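Local coordinates for protein alpha-1,3-glucanase (Streptomyces thermodiastaticus, PDB 7C7D) that probably hydrolyses the alpha-1,3-glycosidic bonds of alpha-1,3-glucan, being the catalytic unit of a thermostable GH87 alpha-1,3-glucanase, at residues V93-G98 and V188-A193; S123-V128 and Q182-Q187; T68-K73 and A97-E102; V114-P119 and D163-L168; T142-Y147 and I294-E299. All coordinates share one frame; numbering follows the deposited sequence.

From the N terminus, contact 3 closes first, tying residues 68-73 to 97-102 in a short loop. Contact 1 starts at residues 93-98, just where that loop ends, and closes only at 188-193, enclosing most of the remaining beta-sandwich. Nested within it are contacts 4 (114-119 with 163-168) and 2 (123-128 with 182-187), whose segments alternate, so that these two cross. Contacts 1 and 4 belong to one antiparallel sheet of the sandwich and contacts 2 and 3 to the other. Contact 5 leaves from residues 142-147, crosses contacts 1, 2 and 4, and reaches residues 294-299, fastening the sandwich to the parallel beta-helix.

Contact 1 (V93-G98 and V188-A193); sequences VRLDAG and VTVDVA. With CA (calcium ion), chain C.
Val93 and Leu95 face Val190 and Val188 in an antiparallel pairing that joins strand 92-95 to strand 188-196 within one sheet of the N-terminal beta-sandwich. The backbone supplies the polar part. Val93 N donates to Val190 O, and the return bond from Val190 N to Val93 O measures 2.8 Å. One pair further on, Leu95 N reaches Val188 O at 2.8 Å and Val188 N donates back to Leu95 O at 3.0 Å. Between these two hydrogen-bonded pairs sits the non-hydrogen-bonded pair Arg94-Thr189, where Thr189 CA brings its hydrogen to Val93 O at 3.3 Å. Val93 O therefore meets both an N-H and a C-H donor.

The apolar contact is diagonal. Leu95 CG stands anti to the carbonyl carbon (chi1 -56°), beside the backbone N; from there CD1 comes 3.8 Å from Val190 CG2. This face of the sheet is buried: Leu95 and Val93 also pack on Thr69, while Val188 and Val190 touch Tyr116 and Val114 of the next strand. On the other face, Arg94 CG passes Thr189 OG1 at 3.9 Å before its guanidinium leads off.

Just past the paired residues, strand 188-196 serves the calcium site that Asp191 shares with Glu63, Glu65, Ser88 and Gln91. Asp191 chelates the ion twice, through its backbone O at 2.6 Å and through OD1, which lies 2.3 Å from the calcium.

Contact 2 (S123-V128 and Q182-Q187); sequences SGTLDV and QATNVQ
Asp127 and Gln182 form an antiparallel hydrogen-bonded pair: Asp127 N donates to Gln182 O, and Gln182 N returns the bond to Asp127 O at 2.9 Å. Towards Thr184-Gln187 the backbones of 123-128 and 182-187 no longer pair directly, and water and side chains link them instead. One water donates to Thr125 O and Val186 O and accepts from Thr184 N, and another joins Ser123 O to Asn185 O.

The carboxamide of Asn185 bonds the Thr125 backbone and side chain in place of a partner backbone. Its OD1 receives Thr125 N at 2.9 Å, in the amide plane and on a lone pair, along a nearly straight N-H of 170°. Its ND2 donates to Thr125 OG1, also at 2.9 Å, with the hydroxyl 23° out of the amide plane. These two bonds hold Thr125 at its N-H and its hydroxyl; the Thr125 and Asn185 side chains cross at about a right angle, with Asn185 CG between its own backbone N and carbonyl carbon (chi1 55°). Close by, Gly124 CA approaches Asn185 OD1 to 3.4 Å and Val186 CG1 to 3.8 Å; a CB on that glycine would collide with both. Further along, Leu126 CD1 rests against the Gln182 peptide, 3.6 Å from Gln182 O, and Thr184 CG2 touches Asp127 OD2. Gln182 OE1 turns away to Arg100.

In the five-stranded sheet of the sandwich, strand 123-130 lies between 178-183 and 133-142, with 100-104 next beyond 178-183; Ala183 also touches Leu95 of strand 92-95 in the facing sheet.

Contact 3 (T68-K73 and A97-E102); sequences TTTGTK and AGQRVE
Thr70 CG2 and a water lie over the same face of the Arg100 guanidinium, the water displaced toward the rim. Arg100 NH1 bonds to Gln182 OE1. The other flat group, the Gln99 carboxamide, runs beside the turn: its CD is 3.4 Å from Thr70 O, and its OE1 touches Gly71 CA. That OE1 accepts from Asp96 N and from a second water, which in turn accepts from Thr72 OG1.

Strand 68-69 forms an outer edge of the five-stranded antiparallel sheet, paired with strand 100-104. Thr68 and Glu102 exchange backbone hydrogen bonds, the one from Glu102 N to Thr68 O measuring 2.7 Å. An ST turn follows the strand: Thr69 OG1 accepts from Gly71 N at 2.9 Å. The same hydroxyl, set anti to the backbone N (chi1 -170°), donates to Arg100 O at 2.7 Å. Arg100 O is gripped a second time by Thr70 N, which approaches nearly in line with the carbonyl bond. In return Arg100 N donates to Thr70 OG1 at 3.0 Å, and this hydroxyl also bonds the water above the guanidinium, which donates to Gly98 O.

Contact 4 (V114-P119 and D163-L168); sequences VAYSVP and DNTRLL
Asp163 O is met by several groups of the neighbouring strand: Tyr116 N donates to it at 2.9 Å, while Ala115 CA offers a C-H at 3.2 Å and Tyr116 CD1 lies equally near. The reverse bond runs from Asp163 N to Tyr116 O, and a second reciprocal pair links Val114 with Thr165. Together these bonds join strands 109-117 and 163-169 in one antiparallel sheet of the beta-sandwich, whose strand 163-169 touches the beta-helix.

Tyr116 and Asp163 lie side by side and point the same way, ring and carboxylate planes 74° apart. The phenol OH comes 2.6 Å from Asp163 OD2 and accepts a hydrogen bond from Thr142 N. Tyr116 CG sits between its backbone N and carbonyl carbon (chi1 72°), and CE1 meets Thr165 CG2 at 3.6 Å, the two side chains crossing at about a right angle. A phenylalanine in place of Tyr116 would probably leave Thr142 N without its acceptor and Asp163 OD2 without its close polar neighbour.

On the opposite face Asn164 OD1 touches Ala115 CB at 3.5 Å and bonds to Arg372 of the beta-helix. Asp163 OD1 likewise accepts from His326. The buried carboxylate thus divides its two oxygens, OD2 toward the sandwich phenol and OD1 toward the beta-helix, which implies that the polar chemistry of this strand pair also serves the domain interface.

Contact 5 (T142-Y147 and I294-E299); sequences TSKYSY and IGEVTE
Tyr145 leaves its backbone with CG anti to the carbonyl carbon (chi1 -49°), and from CB the ring extends toward Glu296. CD1 comes first, 3.8 Å from Val297 O, which lies in the plane at the ring edge, with Thr298 CG2 nearby. CE1 passes 3.3 Å from Glu296 OE1. At the tip, OH donates to that same OE1 at 2.6 Å, reaching it on the syn side and 23° out of the carboxylate plane. Lys144 NZ comes to OE1 from the opposite face, at 2.9 Å in a salt bridge, so one oxygen is gripped from both sides. The lysine runs back across the ring, its CG 4.0 Å above the ring centre.

Lys144 and Tyr145 are the central residues of a type I turn from Ser143 to Ser146, in the loop after strand 133-142 of the beta-sandwich; residues 294-299 form a loop of the parallel beta-helix. The contact therefore spans the domain interface, where His326 also stacks on the Tyr145 ring. An alanine at Tyr145 would probably cost Glu296 OE1 its phenol donor and leave Lys144 CG and His326 without the ring they pack on. Further along, Thr298 CG2 presses against Lys144 O at 3.2 Å.

Contact 1 (V93-G98 and V188-A193)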
# COMPACT_ATOMS: atom_id res chain seq x y z
N VAL A 93 17.57 -1.09 -12.12
CA VAL A 93 18.79 -1.50 -12.80
C VAL A 93 18.53 -2.81 -13.53
O VAL A 93 18.20 -3.82 -12.89
CB VAL A 93 19.97 -1.64 -11.82
CG1 VAL A 93 21.20 -2.11 -12.57
CG2 VAL A 93 20.25 -0.32 -11.11
N ARG A 94 18.67 -2.79 -14.85
CA ARG A 94 18.49 -3.98 -15.66
C ARG A 94 19.79 -4.76 -15.70
O ARG A 94 20.83 -4.22 -16.11
CB ARG A 94 18.08 -3.60 -17.08
CG ARG A 94 17.82 -4.81 -17.98
CD ARG A 94 17.21 -4.40 -19.31
NE ARG A 94 18.16 -3.68 -20.15
CZ ARG A 94 18.01 -2.42 -20.55
NH1 ARG A 94 16.95 -1.72 -20.17
NH2 ARG A 94 18.94 -1.86 -21.31
N LEU A 95 19.75 -6.01 -15.25
CA LEU A 95 20.92 -6.88 -15.25
C LEU A 95 20.72 -7.93 -16.33
O LEU A 95 19.88 -8.82 -16.18
CB LEU A 95 21.07 -7.57 -13.90
CG LEU A 95 21.17 -6.69 -12.66
CD1 LEU A 95 21.27 -7.57 -11.42
CD2 LEU A 95 22.36 -5.75 -12.76
N ASP A 96 21.48 -7.83 -17.41
CA ASP A 96 21.64 -9.00 -18.25
C ASP A 96 22.28 -10.10 -17.44
O ASP A 96 23.01 -9.85 -16.45
CB ASP A 96 22.61 -8.71 -19.39
CG ASP A 96 21.99 -7.90 -20.52
OD1 ASP A 96 20.76 -7.91 -20.65
OD2 ASP A 96 22.76 -7.24 -21.26
N ALA A 97 22.08 -11.35 -17.86
CA ALA A 97 23.13 -12.28 -17.52
C ALA A 97 24.41 -11.61 -18.02
O ALA A 97 24.74 -11.67 -19.20
CB ALA A 97 22.86 -13.66 -18.20
N GLY A 98 24.96 -10.76 -17.18
CA GLY A 98 26.36 -10.39 -17.23
C GLY A 98 26.74 -9.95 -15.86
O GLY A 98 27.85 -10.18 -15.41
N VAL A 188 17.20 -9.67 -15.16
CA VAL A 188 16.45 -9.23 -13.99
C VAL A 188 16.59 -7.72 -13.86
O VAL A 188 17.70 -7.19 -13.84
CB VAL A 188 16.94 -9.92 -12.70
CG1 VAL A 188 16.04 -9.52 -11.52
CG2 VAL A 188 16.97 -11.44 -12.87
N THR A 189 15.46 -7.03 -13.75
CA THR A 189 15.45 -5.61 -13.47
C THR A 189 15.23 -5.45 -11.97
O THR A 189 14.16 -5.77 -11.45
CB THR A 189 14.38 -4.90 -14.29
OG1 THR A 189 14.71 -5.07 -15.68
CG2 THR A 189 14.33 -3.42 -13.97
N VAL A 190 16.27 -4.99 -11.27
CA VAL A 190 16.25 -4.88 -9.81
C VAL A 190 15.86 -3.46 -9.43
O VAL A 190 16.50 -2.50 -9.87
CB VAL A 190 17.61 -5.28 -9.21
CG1 VAL A 190 17.55 -5.20 -7.69
CG2 VAL A 190 18.00 -6.69 -9.66
N ASP A 191 14.83 -3.33 -8.59
CA ASP A 191 14.30 -2.02 -8.22
C ASP A 191 14.90 -1.50 -6.91
O ASP A 191 15.43 -0.38 -6.86
CB ASP A 191 12.78 -2.14 -8.10
CG ASP A 191 12.12 -0.84 -7.72
OD1 ASP A 191 12.79 0.23 -7.74
OD2 ASP A 191 10.91 -0.88 -7.40
N VAL A 192 14.80 -2.30 -5.85
CA VAL A 192 15.13 -1.88 -4.50
C VAL A 192 15.30 -3.15 -3.68
O VAL A 192 14.66 -4.17 -3.95
CB VAL A 192 14.03 -0.93 -3.93
CG1 VAL A 192 12.64 -1.56 -4.01
CG2 VAL A 192 14.36 -0.50 -2.49
N ALA A 193 16.19 -3.10 -2.69
CA ALA A 193 16.41 -4.22 -1.79
C ALA A 193 16.21 -3.77 -0.35
O ALA A 193 16.64 -2.67 0.03
CB ALA A 193 17.83 -4.79 -1.96
CA CA C . 14.37 1.85 -7.58

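Contact 2 (S123-V128 and Q182-Q187)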
# COMPACT_ATOMS: atom_id res chain seq x y z
N SER A 123 11.32 -17.01 -16.07
CA SER A 123 11.64 -17.16 -14.66
C SER A 123 13.07 -17.64 -14.55
O SER A 123 13.69 -18.07 -15.53
CB SER A 123 10.68 -18.13 -13.97
OG SER A 123 10.80 -19.43 -14.53
N GLY A 124 13.61 -17.56 -13.34
CA GLY A 124 14.95 -18.05 -13.09
C GLY A 124 15.36 -17.78 -11.66
O GLY A 124 14.53 -17.82 -10.75
N THR A 125 16.64 -17.52 -11.46
CA THR A 125 17.15 -17.25 -10.13
C THR A 125 18.09 -16.06 -10.20
O THR A 125 18.54 -15.66 -11.27
CB THR A 125 17.87 -18.45 -9.53
OG1 THR A 125 18.91 -18.88 -10.42
CG2 THR A 125 16.90 -19.60 -9.29
N LEU A 126 18.38 -15.51 -9.03
CA LEU A 126 19.30 -14.40 -8.88
C LEU A 126 20.28 -14.79 -7.78
O LEU A 126 19.86 -15.06 -6.65
CB LEU A 126 18.52 -13.14 -8.50
CG LEU A 126 19.21 -11.78 -8.51
CD1 LEU A 126 19.83 -11.45 -9.86
CD2 LEU A 126 18.21 -10.71 -8.12
N ASP A 127 21.56 -14.86 -8.12
CA ASP A 127 22.56 -15.29 -7.15
C ASP A 127 22.84 -14.18 -6.14
O ASP A 127 22.71 -12.99 -6.45
CB ASP A 127 23.86 -15.70 -7.84
CG ASP A 127 23.78 -17.10 -8.44
OD1 ASP A 127 22.75 -17.78 -8.24
OD2 ASP A 127 24.77 -17.53 -9.08
N VAL A 128 23.23 -14.58 -4.94
CA VAL A 128 23.54 -13.66 -3.85
C VAL A 128 24.96 -13.92 -3.38
O VAL A 128 25.32 -15.06 -3.08
CB VAL A 128 22.54 -13.80 -2.68
CG1 VAL A 128 22.80 -12.74 -1.62
CG2 VAL A 128 21.10 -13.69 -3.19
N GLN A 182 23.64 -11.14 -8.49
CA GLN A 182 24.26 -11.46 -9.77
C GLN A 182 23.28 -12.24 -10.63
O GLN A 182 22.86 -13.34 -10.25
CB GLN A 182 25.53 -12.27 -9.55
CG GLN A 182 26.28 -12.60 -10.82
CD GLN A 182 27.76 -12.36 -10.68
OE1 GLN A 182 28.20 -11.24 -10.44
NE2 GLN A 182 28.54 -13.42 -10.81
N ALA A 183 22.93 -11.69 -11.78
CA ALA A 183 22.05 -12.39 -12.71
C ALA A 183 22.83 -13.48 -13.42
O ALA A 183 24.01 -13.32 -13.69
CB ALA A 183 21.49 -11.41 -13.74
N THR A 184 22.18 -14.61 -13.70
CA THR A 184 22.89 -15.74 -14.30
C THR A 184 22.09 -16.43 -15.41
O THR A 184 22.68 -16.91 -16.39
CB THR A 184 23.29 -16.78 -13.25
OG1 THR A 184 22.12 -17.30 -12.61
CG2 THR A 184 24.24 -16.20 -12.21
N ASN A 185 20.77 -16.53 -15.25
CA ASN A 185 19.96 -17.35 -16.15
C ASN A 185 18.70 -16.67 -16.64
O ASN A 185 17.86 -17.32 -17.27
CB ASN A 185 19.62 -18.70 -15.50
CG ASN A 185 18.93 -18.54 -14.15
OD1 ASN A 185 18.22 -17.56 -13.92
ND2 ASN A 185 19.12 -19.51 -13.26
N VAL A 186 18.52 -15.38 -16.33
CA VAL A 186 17.39 -14.60 -16.81
C VAL A 186 17.76 -13.14 -16.57
O VAL A 186 18.48 -12.82 -15.62
CB VAL A 186 16.07 -14.99 -16.10
CG1 VAL A 186 16.15 -14.74 -14.59
CG2 VAL A 186 14.88 -14.25 -16.71
N GLN A 187 17.28 -12.26 -17.44
CA GLN A 187 17.53 -10.83 -17.27
C GLN A 187 16.62 -10.30 -16.17
O GLN A 187 15.40 -10.47 -16.24
CB GLN A 187 17.27 -10.11 -18.58
CG GLN A 187 17.59 -8.63 -18.58
CD GLN A 187 17.08 -7.95 -19.83
OE1 GLN A 187 15.88 -7.80 -20.02
NE2 GLN A 187 18.00 -7.56 -20.71
O HOH W 1 16.01 -19.33 -16.14
O HOH W 2 19.46 -14.31 -13.41
O HOH W 3 26.96 -16.25 -9.87

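Contact 3 (T68-K73 and A97-E102)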
# COMPACT_ATOMS: atom_id res chain seq x y z
N THR A 68 26.23 0.01 -6.68
CA THR A 68 27.27 -0.08 -7.70
C THR A 68 26.94 -1.25 -8.61
O THR A 68 26.69 -2.36 -8.13
CB THR A 68 28.63 -0.28 -7.04
OG1 THR A 68 28.85 0.81 -6.14
CG2 THR A 68 29.73 -0.31 -8.09
N THR A 69 26.93 -1.01 -9.92
CA THR A 69 26.39 -2.00 -10.84
C THR A 69 27.17 -2.07 -12.14
O THR A 69 27.79 -1.10 -12.58
CB THR A 69 24.90 -1.73 -11.15
OG1 THR A 69 24.34 -2.85 -11.85
CG2 THR A 69 24.73 -0.50 -12.01
N THR A 70 27.09 -3.24 -12.77
CA THR A 70 27.54 -3.42 -14.14
C THR A 70 26.38 -3.53 -15.11
O THR A 70 26.59 -3.81 -16.30
CB THR A 70 28.45 -4.65 -14.26
OG1 THR A 70 27.74 -5.82 -13.83
CG2 THR A 70 29.70 -4.47 -13.39
N GLY A 71 25.15 -3.35 -14.63
CA GLY A 71 23.97 -3.32 -15.47
C GLY A 71 23.63 -1.91 -15.94
O GLY A 71 24.47 -1.00 -15.91
N THR A 72 22.39 -1.74 -16.37
CA THR A 72 21.95 -0.51 -17.03
C THR A 72 20.81 0.10 -16.22
O THR A 72 19.79 -0.55 -16.00
CB THR A 72 21.45 -0.82 -18.44
OG1 THR A 72 22.49 -1.48 -19.19
CG2 THR A 72 21.04 0.47 -19.16
N LYS A 73 20.99 1.35 -15.80
CA LYS A 73 19.93 2.05 -15.09
C LYS A 73 18.81 2.41 -16.05
O LYS A 73 19.05 2.86 -17.18
CB LYS A 73 20.50 3.32 -14.45
CG LYS A 73 19.66 3.90 -13.31
CD LYS A 73 20.30 5.15 -12.69
CE LYS A 73 21.56 4.82 -11.87
NZ LYS A 73 22.10 5.99 -11.10
N ALA A 97 22.08 -11.35 -17.86
CA ALA A 97 23.13 -12.28 -17.52
C ALA A 97 24.41 -11.61 -18.02
O ALA A 97 24.74 -11.67 -19.20
CB ALA A 97 22.86 -13.66 -18.20
N GLY A 98 24.96 -10.76 -17.18
CA GLY A 98 26.36 -10.39 -17.23
C GLY A 98 26.74 -9.95 -15.86
O GLY A 98 27.85 -10.18 -15.41
N GLN A 99 25.75 -9.58 -15.13
CA GLN A 99 25.79 -8.29 -14.49
C GLN A 99 25.26 -8.39 -13.08
O GLN A 99 24.51 -9.29 -12.74
CB GLN A 99 25.04 -7.25 -15.37
CG GLN A 99 25.65 -7.14 -16.80
CD GLN A 99 24.86 -6.31 -17.79
OE1 GLN A 99 23.68 -6.02 -17.61
NE2 GLN A 99 25.52 -5.97 -18.89
N ARG A 100 25.73 -7.47 -12.26
CA ARG A 100 25.49 -7.53 -10.85
C ARG A 100 25.19 -6.15 -10.33
O ARG A 100 25.51 -5.13 -10.96
CB ARG A 100 26.70 -8.13 -10.11
CG ARG A 100 27.98 -7.35 -10.31
CD ARG A 100 29.18 -8.13 -9.80
NE ARG A 100 30.40 -7.88 -10.57
CZ ARG A 100 30.79 -8.59 -11.63
NH1 ARG A 100 30.07 -9.61 -12.06
NH2 ARG A 100 31.92 -8.28 -12.24
N VAL A 101 24.55 -6.12 -9.17
CA VAL A 101 24.39 -4.88 -8.43
C VAL A 101 24.89 -5.15 -7.02
O VAL A 101 24.52 -6.15 -6.41
CB VAL A 101 22.94 -4.37 -8.46
CG1 VAL A 101 21.98 -5.43 -7.98
CG2 VAL A 101 22.80 -3.11 -7.63
N GLU A 102 25.79 -4.30 -6.55
CA GLU A 102 26.49 -4.50 -5.29
C GLU A 102 25.99 -3.45 -4.31
O GLU A 102 26.26 -2.26 -4.47
CB GLU A 102 28.00 -4.35 -5.51
CG GLU A 102 28.82 -4.57 -4.26
CD GLU A 102 30.31 -4.50 -4.55
OE1 GLU A 102 30.68 -4.48 -5.75
OE2 GLU A 102 31.10 -4.49 -3.59
O HOH W 4 29.28 -7.91 -14.69
O HOH W 5 22.08 -4.25 -18.74

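Contact 4 (V114-P119 and D163-L168)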
# COMPACT_ATOMS: atom_id res chain seq x y z
N VAL A 114 13.88 -8.44 -2.15
CA VAL A 114 14.25 -7.72 -3.37
C VAL A 114 13.02 -7.54 -4.24
O VAL A 114 12.32 -8.51 -4.55
CB VAL A 114 15.34 -8.47 -4.15
CG1 VAL A 114 15.70 -7.71 -5.42
CG2 VAL A 114 16.57 -8.67 -3.28
N ALA A 115 12.74 -6.30 -4.63
CA ALA A 115 11.71 -6.00 -5.61
C ALA A 115 12.35 -5.98 -6.99
O ALA A 115 13.37 -5.32 -7.20
CB ALA A 115 11.05 -4.66 -5.30
N TYR A 116 11.75 -6.71 -7.93
CA TYR A 116 12.39 -6.96 -9.21
C TYR A 116 11.31 -7.25 -10.25
O TYR A 116 10.16 -7.53 -9.91
CB TYR A 116 13.32 -8.18 -9.12
CG TYR A 116 12.48 -9.43 -9.01
CD1 TYR A 116 11.97 -9.84 -7.79
CD2 TYR A 116 12.11 -10.15 -10.15
CE1 TYR A 116 11.12 -10.94 -7.69
CE2 TYR A 116 11.26 -11.23 -10.07
CZ TYR A 116 10.78 -11.63 -8.84
OH TYR A 116 9.95 -12.72 -8.75
N SER A 117 11.71 -7.24 -11.52
CA SER A 117 10.87 -7.69 -12.62
C SER A 117 11.70 -8.58 -13.55
O SER A 117 12.90 -8.33 -13.74
CB SER A 117 10.35 -6.49 -13.41
OG SER A 117 9.49 -6.88 -14.47
N VAL A 118 11.08 -9.61 -14.10
CA VAL A 118 11.67 -10.37 -15.21
C VAL A 118 10.68 -10.36 -16.35
O VAL A 118 9.47 -10.11 -16.14
CB VAL A 118 12.07 -11.81 -14.80
CG1 VAL A 118 13.12 -11.79 -13.70
CG2 VAL A 118 10.84 -12.62 -14.41
N PRO A 119 11.11 -10.64 -17.58
CA PRO A 119 10.20 -10.57 -18.72
C PRO A 119 9.04 -11.56 -18.59
O PRO A 119 9.19 -12.66 -18.06
CB PRO A 119 11.09 -10.90 -19.92
CG PRO A 119 12.46 -10.49 -19.47
CD PRO A 119 12.50 -10.87 -18.02
N ASP A 163 7.68 -7.75 -8.51
CA ASP A 163 7.38 -8.81 -7.57
C ASP A 163 8.46 -8.71 -6.50
O ASP A 163 9.49 -8.08 -6.71
CB ASP A 163 7.45 -10.16 -8.28
CG ASP A 163 7.01 -11.30 -7.42
OD1 ASP A 163 5.95 -11.17 -6.79
OD2 ASP A 163 7.72 -12.34 -7.41
N ASN A 164 8.22 -9.35 -5.36
CA ASN A 164 9.17 -9.34 -4.25
C ASN A 164 9.58 -10.77 -3.94
O ASN A 164 8.73 -11.66 -3.80
CB ASN A 164 8.59 -8.66 -3.02
CG ASN A 164 8.54 -7.15 -3.18
OD1 ASN A 164 9.44 -6.44 -2.73
ND2 ASN A 164 7.50 -6.65 -3.84
N THR A 165 10.88 -10.98 -3.82
CA THR A 165 11.43 -12.28 -3.48
C THR A 165 12.34 -12.10 -2.27
O THR A 165 13.03 -11.09 -2.14
CB THR A 165 12.18 -12.87 -4.69
OG1 THR A 165 12.64 -14.18 -4.37
CG2 THR A 165 13.35 -11.99 -5.12
N ARG A 166 12.31 -13.08 -1.36
CA ARG A 166 13.00 -12.94 -0.09
C ARG A 166 13.86 -14.16 0.21
O ARG A 166 13.63 -15.25 -0.32
CB ARG A 166 12.02 -12.69 1.07
CG ARG A 166 11.19 -13.89 1.46
CD ARG A 166 10.30 -13.60 2.67
NE ARG A 166 9.51 -14.76 3.06
CZ ARG A 166 8.77 -14.84 4.16
NH1 ARG A 166 8.71 -13.82 5.00
NH2 ARG A 166 8.09 -15.95 4.42
N LEU A 167 14.83 -13.95 1.09
CA LEU A 167 15.75 -15.01 1.47
C LEU A 167 16.37 -14.67 2.81
O LEU A 167 16.83 -13.53 3.01
CB LEU A 167 16.86 -15.12 0.41
CG LEU A 167 17.80 -16.32 0.39
CD1 LEU A 167 17.03 -17.61 0.58
CD2 LEU A 167 18.57 -16.34 -0.92
N LEU A 168 16.38 -15.63 3.73
CA LEU A 168 17.24 -15.52 4.89
C LEU A 168 18.68 -15.71 4.43
O LEU A 168 18.97 -16.63 3.66
CB LEU A 168 16.88 -16.59 5.92
CG LEU A 168 15.54 -16.44 6.64
CD1 LEU A 168 15.18 -17.71 7.40
CD2 LEU A 168 15.55 -15.25 7.59

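Contact 5 (T142-Y147 and I294-E299)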
# COMPACT_ATOMS: atom_id res chain seq x y z
N THR A 142 10.52 -14.57 -10.84
CA THR A 142 9.53 -15.06 -11.78
C THR A 142 8.63 -13.93 -12.23
O THR A 142 8.52 -12.89 -11.58
CB THR A 142 8.70 -16.20 -11.20
OG1 THR A 142 7.80 -16.69 -12.20
CG2 THR A 142 7.90 -15.72 -9.99
N SER A 143 7.98 -14.16 -13.38
CA SER A 143 6.93 -13.30 -13.91
C SER A 143 5.54 -13.83 -13.61
O SER A 143 4.55 -13.19 -13.97
CB SER A 143 7.10 -13.12 -15.42
OG SER A 143 7.08 -14.38 -16.07
N LYS A 144 5.45 -14.97 -12.91
CA LYS A 144 4.18 -15.65 -12.71
C LYS A 144 3.15 -14.75 -12.04
O LYS A 144 1.97 -14.78 -12.41
CB LYS A 144 4.40 -16.92 -11.87
CG LYS A 144 3.11 -17.58 -11.43
CD LYS A 144 3.36 -18.82 -10.60
CE LYS A 144 2.04 -19.49 -10.24
NZ LYS A 144 2.23 -20.71 -9.42
N TYR A 145 3.57 -13.94 -11.07
CA TYR A 145 2.65 -13.12 -10.29
C TYR A 145 2.52 -11.71 -10.84
O TYR A 145 1.86 -10.87 -10.21
CB TYR A 145 3.09 -13.08 -8.82
CG TYR A 145 3.37 -14.46 -8.29
CD1 TYR A 145 2.33 -15.31 -7.96
CD2 TYR A 145 4.67 -14.92 -8.14
CE1 TYR A 145 2.58 -16.59 -7.48
CE2 TYR A 145 4.93 -16.18 -7.67
CZ TYR A 145 3.88 -17.02 -7.34
OH TYR A 145 4.15 -18.28 -6.87
N SER A 146 3.12 -11.44 -11.99
CA SER A 146 3.23 -10.11 -12.57
C SER A 146 2.50 -10.05 -13.90
O SER A 146 2.06 -11.07 -14.44
CB SER A 146 4.71 -9.74 -12.76
OG SER A 146 5.39 -9.73 -11.51
N TYR A 147 2.38 -8.83 -14.44
CA TYR A 147 1.77 -8.56 -15.74
C TYR A 147 0.27 -8.84 -15.71
O TYR A 147 -0.22 -9.86 -16.23
CB TYR A 147 2.48 -9.31 -16.88
CG TYR A 147 3.95 -8.99 -16.94
CD1 TYR A 147 4.41 -7.88 -17.64
CD2 TYR A 147 4.88 -9.78 -16.29
CE1 TYR A 147 5.77 -7.57 -17.69
CE2 TYR A 147 6.23 -9.48 -16.32
CZ TYR A 147 6.67 -8.39 -17.03
OH TYR A 147 8.00 -8.08 -17.07
N ILE A 294 0.91 -16.69 1.94
CA ILE A 294 1.39 -16.41 0.59
C ILE A 294 0.55 -17.22 -0.37
O ILE A 294 0.53 -18.46 -0.30
CB ILE A 294 2.89 -16.73 0.46
CG1 ILE A 294 3.69 -16.00 1.54
CG2 ILE A 294 3.38 -16.36 -0.93
CD1 ILE A 294 5.19 -16.24 1.47
N GLY A 295 -0.16 -16.54 -1.26
CA GLY A 295 -1.05 -17.18 -2.20
C GLY A 295 -0.37 -17.47 -3.52
O GLY A 295 0.85 -17.40 -3.67
N GLU A 296 -1.20 -17.82 -4.50
CA GLU A 296 -0.77 -18.06 -5.87
C GLU A 296 -1.60 -17.23 -6.84
O GLU A 296 -1.80 -17.62 -7.99
CB GLU A 296 -0.81 -19.55 -6.22
CG GLU A 296 0.11 -20.40 -5.37
CD GLU A 296 1.59 -20.11 -5.62
OE1 GLU A 296 1.94 -19.71 -6.74
OE2 GLU A 296 2.41 -20.30 -4.68
N VAL A 297 -2.09 -16.08 -6.38
CA VAL A 297 -2.97 -15.25 -7.19
C VAL A 297 -2.15 -14.51 -8.23
O VAL A 297 -1.16 -13.84 -7.89
CB VAL A 297 -3.76 -14.29 -6.29
CG1 VAL A 297 -4.61 -13.36 -7.14
CG2 VAL A 297 -4.63 -15.07 -5.31
N THR A 298 -2.53 -14.65 -9.49
CA THR A 298 -1.81 -14.02 -10.60
C THR A 298 -2.69 -13.08 -11.40
O THR A 298 -2.23 -12.52 -12.40
CB THR A 298 -1.22 -15.09 -11.52
OG1 THR A 298 -2.28 -15.74 -12.22
CG2 THR A 298 -0.45 -16.14 -10.72
N GLU A 299 -3.94 -12.89 -10.99
CA GLU A 299 -4.87 -12.07 -11.74
C GLU A 299 -5.80 -11.40 -10.74
O GLU A 299 -5.78 -11.71 -9.55
CB GLU A 299 -5.67 -12.91 -12.73
CG GLU A 299 -6.44 -14.01 -12.05
CD GLU A 299 -6.77 -15.14 -12.99
OE1 GLU A 299 -6.92 -14.90 -14.21
OE2 GLU A 299 -6.87 -16.28 -12.50
O HOH W 6 0.11 -13.42 -14.16
O HOH W 7 3.69 -17.41 -4.05